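Local coordinates for sulfonate ABC transporter, periplasmic sulfonate-binding protein SsuA (Methylobacillus flagellatus, PDB 3UIF), which probably binds sulfonates or related sulfate esters in the periplasm and delivers them to an ABC transporter for uptake, at residues 227-232 against 321-326; 231-236 against 268-273; 284-289 against 299-304. One frame throughout, in Å; residues are numbered along the deposited sequence.

Contacts 1 and 2 are neighbours, their centres about 5 Å apart, and both start from helix 215-233. Contact 1 lays the loop after helix 308-316 on its C-terminal part, with two of the four touching residues buried; contact 2 seats the loop before helix 276-291 against the last turn and is buried throughout. The two loops also touch, Trp323 on Pro272. Contact 3, about 25 Å from either by centres, is another buried patch and joins helix 276-291 to the short helix 301-304. The chemistry follows the place: rings meet in contact 1, a valine methyl lies over an indole face in contact 2, and small aliphatic groups pack in contact 3.

Contact 1: 227-232 against 321-326; sequences KSVHWV and GFWTPN
His230 drives an edge of its imidazole into the face of Phe322, making a T-shaped (edge-to-face) pair with centroids 4.7 Å apart and planes at 77°. Phe322 reaches out from its CB, which points toward helix 215-233; with CG anti to the backbone N (chi1 -179°) the ring extends at the helix. At the root of the ring, CG lies 4.1 Å from His230 CD2. One flank, CD1 and CE1, passes the same carbon, and CD1 also sits over the centre of the Trp323 indole, so that the edge of the phenyl bears on that face. The other flank, CD2 and CE2, takes in the second imidazole atom as well, with CE2 3.8 Å from His230 NE2. The tip, CZ, comes to 3.6 Å from His230 CD2. That carbon stands over the middle of the phenyl ring, and every ring atom of Phe322 therefore meets it at a similar distance.

Beside this pair, Trp323 reaches the helix with the far rim of its benzene ring. Trp323 CZ2 is 3.7 Å from Val229 CG1, the two side chains crossing at about a right angle, while Trp323 CH2 has His230 N near the plane of its ring. At the polar corner of the indole, Trp323 NE1 bonds to Arg267 O; the guanidinium of Arg267 in turn bonds to Phe322 O and makes a cation-pi contact with the Phe322 ring.

Across the two segments, then, the hold is aromatic and apolar. An imidazole C-H with some positive character is likely to suit the electron-rich phenyl face, while Arg267 tethers the indole through Trp323 NE1 and the loop backbone through Phe322 O.

Contact 2: 231-236 against 268-273; sequences WVAQDE and QRWSPL
Val232 sets one methyl squarely on the indole of Trp270. This is a CH-pi contact: Val232 CG1 stands 3.4 Å from the centroid of the six-membered ring, only 8° off its normal, and the nearest ring atom is Trp270 CD2 at 3.5 Å. The valine takes chi1 79°, placing CG1 between its backbone N and carbonyl carbon, and from there the methyl faces the indole. The second methyl, CG2, lies toward one side of the ring, 4.0 Å from Trp270 CZ2.

Plain apolar packing adds to this near the backbone, where Ala233 CB meets Trp270 CB at 4.0 Å. Other aromatic groups complete the setting, since Trp266 and Tyr241 each pair with Trp270 edge-to-face. An alanine in place of Trp270 would probably leave the Val232 methyl without its aromatic face and deprive both Trp266 and Tyr241 of a ring partner.

Polar bonds shape the loop itself. Leu273 N donates to Ser271 OG, 3.3 Å, closing an ST turn just past Trp270, and Arg269 O holds a glycerol, probably from the crystallisation liquor. Arg269 also bonds to Thr97, between strands 89-94 and 102-106 of the two sheets. The loop before helix 276-291, packed on the end of helix 215-233 and bonded to this inter-sheet connection, is consistent with the two-lobed fold of periplasmic binding proteins.

Contact 3: 284-289 against 299-304; sequences KAVAYA and ADVQQM
The helix bond from Tyr288 N to Lys284 O, 3.0 Å long, spans the turn that presents Val286 to Ala299 and Val301. Val286 does all the close work from its side. Its CG1 is turned anti to the backbone N (chi1 169°) and reaches forward onto the backbone of Ala299, lying 3.5 Å from Ala299 O and equally near Ala299 N. These are van der Waals contacts between a methyl and the backbone atoms of Ala299, with no polar bond implied. The same methyl is 4.4 Å from Ala299 CB, so it rests chiefly on main chain, with the alanine methyl to one side.

The other branch, Val286 CG2, turns to Val301 and stands 4.1 Å from Val301 CG2. Both of these methyls lie anti to their own carbonyl carbon, and the two side chains run by one another in opposing senses. Met304, present as selenomethionine, also directs its CB toward helix 276-291; its side chain packs on Ile80 and Asn83 of helix 77-85, next to where Ala285 and Ala289 touch Ile80 as well.

What presents Val301 is the start of its short helix. Asp300 occupies the N-cap and accepts a weak capping bond from Gln302 N at Asp300 OD1, 3.3 Å with an angle of 128° at the hydrogen. One turn further on, Met304 N bonds to Val301 O at 3.2 Å, and the backbone of Met304 is tied to Leu91 of strand 89-94.

Plain packing thus closes the short connection between helix 276-291 and helix 301-304. Hydrogen bonds shape each segment and anchor the second to the sheet; dispersion between the Val286 methyls, the Ala299 backbone and the Val301 methyl joins the two, a join with little directional preference.

Contact 1: 227-232 against 321-326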
loop_
_atom_site.group_PDB
_atom_site.type_symbol
_atom_site.label_atom_id
_atom_site.label_comp_id
_atom_site.label_asym_id
_atom_site.label_seq_id
_atom_site.Cartn_x
_atom_site.Cartn_y
_atom_site.Cartn_z
ATOM N N LYS A 227 -14.900 -9.285 6.000
ATOM C CA LYS A 227 -16.200 -8.752 6.416
ATOM C C LYS A 227 -16.155 -7.236 6.508
ATOM O O LYS A 227 -17.028 -6.560 5.960
ATOM C CB LYS A 227 -16.657 -9.354 7.727
ATOM C CG LYS A 227 -17.445 -10.631 7.550
ATOM C CD LYS A 227 -17.507 -11.416 8.846
ATOM C CE LYS A 227 -18.944 -11.802 9.137
ATOM N NZ LYS A 227 -19.008 -12.831 10.211
ATOM N N SER A 228 -15.117 -6.709 7.161
ATOM C CA SER A 228 -14.922 -5.267 7.254
ATOM C C SER A 228 -14.728 -4.640 5.866
ATOM O O SER A 228 -15.331 -3.609 5.549
ATOM C CB SER A 228 -13.722 -4.940 8.140
ATOM O OG SER A 228 -13.914 -5.384 9.465
ATOM N N VAL A 229 -13.888 -5.274 5.054
ATOM C CA VAL A 229 -13.568 -4.795 3.721
ATOM C C VAL A 229 -14.800 -4.762 2.807
ATOM O O VAL A 229 -15.009 -3.804 2.086
ATOM C CB VAL A 229 -12.411 -5.608 3.111
ATOM C CG1 VAL A 229 -12.172 -5.227 1.659
ATOM C CG2 VAL A 229 -11.142 -5.380 3.911
ATOM N N HIS A 230 -15.634 -5.790 2.872
ATOM C CA HIS A 230 -16.894 -5.803 2.130
ATOM C C HIS A 230 -17.756 -4.622 2.499
ATOM O O HIS A 230 -18.461 -4.046 1.644
ATOM C CB HIS A 230 -17.646 -7.116 2.377
ATOM C CG HIS A 230 -19.027 -7.167 1.751
ATOM N ND1 HIS A 230 -20.148 -7.351 2.481
ATOM C CD2 HIS A 230 -19.440 -7.044 0.426
ATOM C CE1 HIS A 230 -21.216 -7.365 1.672
ATOM N NE2 HIS A 230 -20.787 -7.169 0.415
ATOM N N TRP A 231 -17.712 -4.237 3.773
ATOM C CA TRP A 231 -18.551 -3.153 4.239
ATOM C C TRP A 231 -18.089 -1.816 3.689
ATOM O O TRP A 231 -18.907 -1.002 3.242
ATOM C CB TRP A 231 -18.651 -3.153 5.766
ATOM C CG TRP A 231 -19.369 -1.931 6.271
ATOM C CD1 TRP A 231 -20.741 -1.751 6.432
ATOM C CD2 TRP A 231 -18.770 -0.649 6.643
ATOM N NE1 TRP A 231 -21.018 -0.486 6.877
ATOM C CE2 TRP A 231 -19.882 0.230 7.017
ATOM C CE3 TRP A 231 -17.479 -0.159 6.694
ATOM C CZ2 TRP A 231 -19.680 1.535 7.435
ATOM C CZ3 TRP A 231 -17.283 1.162 7.112
ATOM C CH2 TRP A 231 -18.358 1.984 7.479
ATOM N N VAL A 232 -16.784 -1.579 3.702
ATOM C CA VAL A 232 -16.244 -0.311 3.235
ATOM C C VAL A 232 -16.263 -0.200 1.705
ATOM O O VAL A 232 -16.280 0.910 1.169
ATOM C CB VAL A 232 -14.800 -0.081 3.746
ATOM C CG1 VAL A 232 -13.792 -0.866 2.908
ATOM C CG2 VAL A 232 -14.450 1.397 3.747
ATOM N N GLY A 321 -18.421 -13.369 -6.392
ATOM C CA GLY A 321 -18.572 -12.458 -7.530
ATOM C C GLY A 321 -18.585 -10.965 -7.219
ATOM O O GLY A 321 -18.964 -10.153 -8.064
ATOM N N PHE A 322 -18.167 -10.589 -6.015
ATOM C CA PHE A 322 -18.258 -9.202 -5.570
ATOM C C PHE A 322 -17.095 -8.348 -6.132
ATOM O O PHE A 322 -17.297 -7.188 -6.488
ATOM C CB PHE A 322 -18.367 -9.147 -4.028
ATOM C CG PHE A 322 -18.477 -7.754 -3.479
ATOM C CD1 PHE A 322 -17.331 -7.072 -3.023
ATOM C CD2 PHE A 322 -19.709 -7.106 -3.443
ATOM C CE1 PHE A 322 -17.431 -5.780 -2.538
ATOM C CE2 PHE A 322 -19.811 -5.817 -2.956
ATOM C CZ PHE A 322 -18.676 -5.151 -2.504
ATOM N N TRP A 323 -15.895 -8.937 -6.212
ATOM C CA TRP A 323 -14.749 -8.366 -6.930
ATOM C C TRP A 323 -14.523 -9.068 -8.255
ATOM O O TRP A 323 -15.019 -10.178 -8.463
ATOM C CB TRP A 323 -13.505 -8.442 -6.055
ATOM C CG TRP A 323 -13.527 -7.455 -4.909
ATOM C CD1 TRP A 323 -13.298 -6.088 -4.974
ATOM C CD2 TRP A 323 -13.834 -7.721 -3.500
ATOM N NE1 TRP A 323 -13.421 -5.509 -3.742
ATOM C CE2 TRP A 323 -13.745 -6.430 -2.814
ATOM C CE3 TRP A 323 -14.163 -8.858 -2.761
ATOM C CZ2 TRP A 323 -13.961 -6.307 -1.444
ATOM C CZ3 TRP A 323 -14.381 -8.722 -1.389
ATOM C CH2 TRP A 323 -14.282 -7.480 -0.746
ATOM N N THR A 324 -13.797 -8.431 -9.177
ATOM C CA THR A 324 -13.461 -9.055 -10.474
ATOM C C THR A 324 -11.948 -9.109 -10.651
ATOM O O THR A 324 -11.295 -8.123 -10.377
ATOM C CB THR A 324 -14.041 -8.280 -11.682
ATOM O OG1 THR A 324 -13.411 -6.990 -11.791
ATOM C CG2 THR A 324 -15.554 -8.113 -11.587
ATOM N N PRO A 325 -11.387 -10.247 -11.125
ATOM C CA PRO A 325 -9.935 -10.345 -11.298
ATOM C C PRO A 325 -9.439 -9.477 -12.458
ATOM O O PRO A 325 -10.123 -9.380 -13.469
ATOM C CB PRO A 325 -9.723 -11.834 -11.611
ATOM C CG PRO A 325 -10.985 -12.281 -12.240
ATOM C CD PRO A 325 -12.077 -11.466 -11.614
ATOM N N ASN A 326 -8.279 -8.830 -12.299
ATOM C CA ASN A 326 -7.666 -8.049 -13.384
ATOM C C ASN A 326 -6.678 -8.907 -14.164
ATOM O O ASN A 326 -5.970 -9.737 -13.582
ATOM C CB ASN A 326 -6.909 -6.830 -12.850
ATOM C CG ASN A 326 -7.733 -5.971 -11.906
ATOM O OD1 ASN A 326 -8.793 -5.464 -12.257
ATOM N ND2 ASN A 326 -7.213 -5.762 -10.702
#

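Contact 2: 231-236 against 268-273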
loop_
_atom_site.group_PDB
_atom_site.type_symbol
_atom_site.label_atom_id
_atom_site.label_comp_id
_atom_site.label_asym_id
_atom_site.label_seq_id
_atom_site.Cartn_x
_atom_site.Cartn_y
_atom_site.Cartn_z
ATOM N N TRP A 231 -17.712 -4.237 3.773
ATOM C CA TRP A 231 -18.551 -3.153 4.239
ATOM C C TRP A 231 -18.089 -1.816 3.689
ATOM O O TRP A 231 -18.907 -1.002 3.242
ATOM C CB TRP A 231 -18.651 -3.153 5.766
ATOM C CG TRP A 231 -19.369 -1.931 6.271
ATOM C CD1 TRP A 231 -20.741 -1.751 6.432
ATOM C CD2 TRP A 231 -18.770 -0.649 6.643
ATOM N NE1 TRP A 231 -21.018 -0.486 6.877
ATOM C CE2 TRP A 231 -19.882 0.230 7.017
ATOM C CE3 TRP A 231 -17.479 -0.159 6.694
ATOM C CZ2 TRP A 231 -19.680 1.535 7.435
ATOM C CZ3 TRP A 231 -17.283 1.162 7.112
ATOM C CH2 TRP A 231 -18.358 1.984 7.479
ATOM N N VAL A 232 -16.784 -1.579 3.702
ATOM C CA VAL A 232 -16.244 -0.311 3.235
ATOM C C VAL A 232 -16.263 -0.200 1.705
ATOM O O VAL A 232 -16.280 0.910 1.169
ATOM C CB VAL A 232 -14.800 -0.081 3.746
ATOM C CG1 VAL A 232 -13.792 -0.866 2.908
ATOM C CG2 VAL A 232 -14.450 1.397 3.747
ATOM N N ALA A 233 -16.264 -1.345 1.018
ATOM C CA ALA A 233 -16.108 -1.386 -0.433
ATOM C C ALA A 233 -17.399 -1.025 -1.195
ATOM O O ALA A 233 -17.361 -0.754 -2.395
ATOM C CB ALA A 233 -15.569 -2.736 -0.876
ATOM N N GLN A 234 -18.525 -1.007 -0.486
ATOM C CA GLN A 234 -19.783 -0.543 -1.039
ATOM C C GLN A 234 -19.740 0.989 -1.146
ATOM O O GLN A 234 -19.151 1.649 -0.291
ATOM C CB GLN A 234 -20.938 -1.014 -0.153
ATOM C CG GLN A 234 -20.951 -2.519 0.123
ATOM C CD GLN A 234 -22.051 -2.951 1.082
ATOM O OE1 GLN A 234 -23.222 -2.615 0.904
ATOM N NE2 GLN A 234 -21.677 -3.715 2.104
ATOM N N ASP A 235 -20.347 1.544 -2.199
ATOM C CA ASP A 235 -20.289 2.993 -2.471
ATOM C C ASP A 235 -20.908 3.840 -1.376
ATOM O O ASP A 235 -20.422 4.935 -1.104
ATOM C CB ASP A 235 -20.993 3.363 -3.771
ATOM C CG ASP A 235 -20.660 2.431 -4.915
ATOM O OD1 ASP A 235 -19.469 2.368 -5.310
ATOM O OD2 ASP A 235 -21.609 1.772 -5.424
ATOM N N GLU A 236 -21.978 3.351 -0.752
ATOM C CA GLU A 236 -22.636 4.115 0.309
ATOM C C GLU A 236 -21.706 4.410 1.503
ATOM O O GLU A 236 -21.995 5.272 2.332
ATOM C CB GLU A 236 -23.905 3.406 0.772
ATOM C CG GLU A 236 -23.673 2.247 1.736
ATOM C CD GLU A 236 -24.976 1.619 2.208
ATOM O OE1 GLU A 236 -25.084 1.226 3.392
ATOM O OE2 GLU A 236 -25.911 1.531 1.388
ATOM N N GLN A 268 -13.162 -1.907 -6.411
ATOM C CA GLN A 268 -11.963 -2.581 -6.899
ATOM C C GLN A 268 -10.670 -2.170 -6.170
ATOM O O GLN A 268 -9.727 -2.960 -6.074
ATOM C CB GLN A 268 -11.834 -2.407 -8.417
ATOM C CG GLN A 268 -12.869 -3.170 -9.225
ATOM C CD GLN A 268 -12.730 -4.682 -9.082
ATOM O OE1 GLN A 268 -13.596 -5.351 -8.494
ATOM N NE2 GLN A 268 -11.638 -5.229 -9.606
ATOM N N ARG A 269 -10.641 -0.958 -5.624
ATOM C CA ARG A 269 -9.500 -0.503 -4.839
ATOM C C ARG A 269 -9.271 -1.353 -3.583
ATOM O O ARG A 269 -8.181 -1.336 -3.007
ATOM C CB ARG A 269 -9.643 0.978 -4.470
ATOM C CG ARG A 269 -9.548 1.947 -5.646
ATOM C CD ARG A 269 -8.166 2.035 -6.278
ATOM N NE ARG A 269 -7.171 2.528 -5.332
ATOM C CZ ARG A 269 -6.871 3.813 -5.121
ATOM N NH1 ARG A 269 -7.481 4.786 -5.793
ATOM N NH2 ARG A 269 -5.942 4.126 -4.236
ATOM N N TRP A 270 -10.296 -2.095 -3.182
ATOM C CA TRP A 270 -10.284 -2.861 -1.959
ATOM C C TRP A 270 -10.155 -4.336 -2.223
ATOM O O TRP A 270 -10.230 -5.144 -1.305
ATOM C CB TRP A 270 -11.565 -2.564 -1.175
ATOM C CG TRP A 270 -11.600 -1.168 -0.584
ATOM C CD1 TRP A 270 -12.141 -0.014 -1.150
ATOM C CD2 TRP A 270 -11.055 -0.731 0.705
ATOM N NE1 TRP A 270 -11.977 1.066 -0.332
ATOM C CE2 TRP A 270 -11.332 0.718 0.796
ATOM C CE3 TRP A 270 -10.387 -1.364 1.761
ATOM C CZ2 TRP A 270 -10.950 1.476 1.909
ATOM C CZ3 TRP A 270 -10.015 -0.587 2.868
ATOM C CH2 TRP A 270 -10.292 0.796 2.941
ATOM N N SER A 271 -9.943 -4.703 -3.484
ATOM C CA SER A 271 -9.951 -6.097 -3.905
ATOM C C SER A 271 -8.888 -6.953 -3.214
ATOM O O SER A 271 -7.733 -6.565 -3.121
ATOM C CB SER A 271 -9.820 -6.196 -5.424
ATOM O OG SER A 271 -9.712 -7.542 -5.841
ATOM N N PRO A 272 -9.290 -8.124 -2.716
ATOM C CA PRO A 272 -8.372 -9.064 -2.077
ATOM C C PRO A 272 -7.931 -10.184 -3.012
ATOM O O PRO A 272 -7.269 -11.129 -2.593
ATOM C CB PRO A 272 -9.224 -9.633 -0.949
ATOM C CG PRO A 272 -10.613 -9.628 -1.523
ATOM C CD PRO A 272 -10.700 -8.436 -2.421
ATOM N N LEU A 273 -8.311 -10.077 -4.279
ATOM C CA LEU A 273 -8.021 -11.116 -5.258
ATOM C C LEU A 273 -6.536 -11.245 -5.563
ATOM O O LEU A 273 -5.815 -10.243 -5.678
ATOM C CB LEU A 273 -8.811 -10.859 -6.548
ATOM C CG LEU A 273 -10.333 -10.858 -6.367
ATOM C CD1 LEU A 273 -11.024 -10.751 -7.710
ATOM C CD2 LEU A 273 -10.810 -12.107 -5.622
#

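Contact 3: 284-289 against 299-304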
loop_
_atom_site.group_PDB
_atom_site.type_symbol
_atom_site.label_atom_id
_atom_site.label_comp_id
_atom_site.label_asym_id
_atom_site.label_seq_id
_atom_site.Cartn_x
_atom_site.Cartn_y
_atom_site.Cartn_z
ATOM N N LYS A 284 7.283 -7.766 -10.119
ATOM C CA LYS A 284 7.968 -6.528 -10.475
ATOM C C LYS A 284 8.648 -5.900 -9.258
ATOM O O LYS A 284 9.828 -5.514 -9.320
ATOM C CB LYS A 284 7.003 -5.546 -11.121
ATOM C CG LYS A 284 6.772 -5.791 -12.594
ATOM C CD LYS A 284 5.890 -4.703 -13.179
ATOM C CE LYS A 284 5.846 -4.773 -14.701
ATOM N NZ LYS A 284 5.245 -3.529 -15.274
ATOM N N ALA A 285 7.898 -5.830 -8.155
ATOM C CA ALA A 285 8.371 -5.248 -6.915
ATOM C C ALA A 285 9.582 -5.973 -6.346
ATOM O O ALA A 285 10.481 -5.332 -5.808
ATOM C CB ALA A 285 7.252 -5.184 -5.885
ATOM N N VAL A 286 9.622 -7.298 -6.453
ATOM C CA VAL A 286 10.767 -8.041 -5.919
ATOM C C VAL A 286 12.018 -7.777 -6.757
ATOM O O VAL A 286 13.115 -7.672 -6.211
ATOM C CB VAL A 286 10.471 -9.544 -5.741
ATOM C CG1 VAL A 286 11.738 -10.328 -5.454
ATOM C CG2 VAL A 286 9.485 -9.737 -4.600
ATOM N N ALA A 287 11.841 -7.635 -8.072
ATOM C CA ALA A 287 12.948 -7.318 -8.991
ATOM C C ALA A 287 13.513 -5.941 -8.698
ATOM O O ALA A 287 14.744 -5.774 -8.672
ATOM C CB ALA A 287 12.514 -7.414 -10.448
ATOM N N TYR A 288 12.631 -4.965 -8.458
ATOM C CA TYR A 288 13.026 -3.584 -8.172
ATOM C C TYR A 288 13.716 -3.451 -6.818
ATOM O O TYR A 288 14.630 -2.643 -6.652
ATOM C CB TYR A 288 11.811 -2.651 -8.241
ATOM C CG TYR A 288 11.874 -1.466 -7.292
ATOM C CD1 TYR A 288 11.335 -1.551 -5.998
ATOM C CD2 TYR A 288 12.475 -0.266 -7.677
ATOM C CE1 TYR A 288 11.395 -0.478 -5.116
ATOM C CE2 TYR A 288 12.535 0.812 -6.808
ATOM C CZ TYR A 288 11.998 0.703 -5.530
ATOM O OH TYR A 288 12.053 1.769 -4.661
ATOM N N ALA A 289 13.246 -4.221 -5.837
ATOM C CA ALA A 289 13.850 -4.192 -4.502
ATOM C C ALA A 289 15.334 -4.573 -4.556
ATOM O O ALA A 289 16.172 -3.966 -3.882
ATOM C CB ALA A 289 13.102 -5.109 -3.560
ATOM N N ALA A 299 13.356 -12.428 -3.122
ATOM C CA ALA A 299 12.423 -13.316 -2.438
ATOM C C ALA A 299 11.652 -14.159 -3.442
ATOM O O ALA A 299 11.279 -13.668 -4.501
ATOM C CB ALA A 299 11.456 -12.500 -1.593
ATOM N N ASP A 300 11.429 -15.427 -3.108
ATOM C CA ASP A 300 10.551 -16.312 -3.870
ATOM C C ASP A 300 9.112 -15.774 -3.761
ATOM O O ASP A 300 8.518 -15.768 -2.679
ATOM C CB ASP A 300 10.679 -17.736 -3.310
ATOM C CG ASP A 300 9.831 -18.768 -4.059
ATOM O OD1 ASP A 300 9.132 -18.431 -5.042
ATOM O OD2 ASP A 300 9.867 -19.952 -3.655
ATOM N N VAL A 301 8.566 -15.310 -4.884
ATOM C CA VAL A 301 7.247 -14.668 -4.894
ATOM C C VAL A 301 6.139 -15.652 -4.530
ATOM O O VAL A 301 5.231 -15.321 -3.762
ATOM C CB VAL A 301 6.931 -14.007 -6.262
ATOM C CG1 VAL A 301 5.531 -13.419 -6.270
ATOM C CG2 VAL A 301 7.949 -12.925 -6.600
ATOM N N GLN A 302 6.228 -16.858 -5.086
ATOM C CA GLN A 302 5.210 -17.913 -4.897
ATOM C C GLN A 302 5.021 -18.307 -3.416
ATOM O O GLN A 302 3.896 -18.375 -2.928
ATOM C CB GLN A 302 5.524 -19.139 -5.782
ATOM C CG GLN A 302 5.718 -18.814 -7.274
ATOM C CD GLN A 302 7.184 -18.810 -7.751
ATOM O OE1 GLN A 302 7.781 -19.875 -7.974
ATOM N NE2 GLN A 302 7.753 -17.614 -7.949
ATOM N N GLN A 303 6.121 -18.527 -2.700
ATOM C CA GLN A 303 6.074 -18.906 -1.277
ATOM C C GLN A 303 5.563 -17.783 -0.333
ATOM O O GLN A 303 5.200 -18.023 0.821
ATOM C CB GLN A 303 7.468 -19.378 -0.843
ATOM C CG GLN A 303 7.531 -20.148 0.473
ATOM C CD GLN A 303 8.969 -20.500 0.884
ATOM O OE1 GLN A 303 9.356 -20.305 2.042
ATOM N NE2 GLN A 303 9.771 -21.008 -0.063
HETATM N N MSE A 304 5.543 -16.561 -0.844
HETATM C CA MSE A 304 5.152 -15.381 -0.086
HETATM C C MSE A 304 3.688 -15.051 -0.286
HETATM O O MSE A 304 3.108 -14.311 0.500
HETATM C CB MSE A 304 6.098 -14.362 -0.684
HETATM C CG MSE A 304 5.806 -12.925 -0.323
HETATM SE SE MSE A 304 7.263 -11.886 -1.154
HETATM C CE MSE A 304 6.752 -10.243 -0.235
#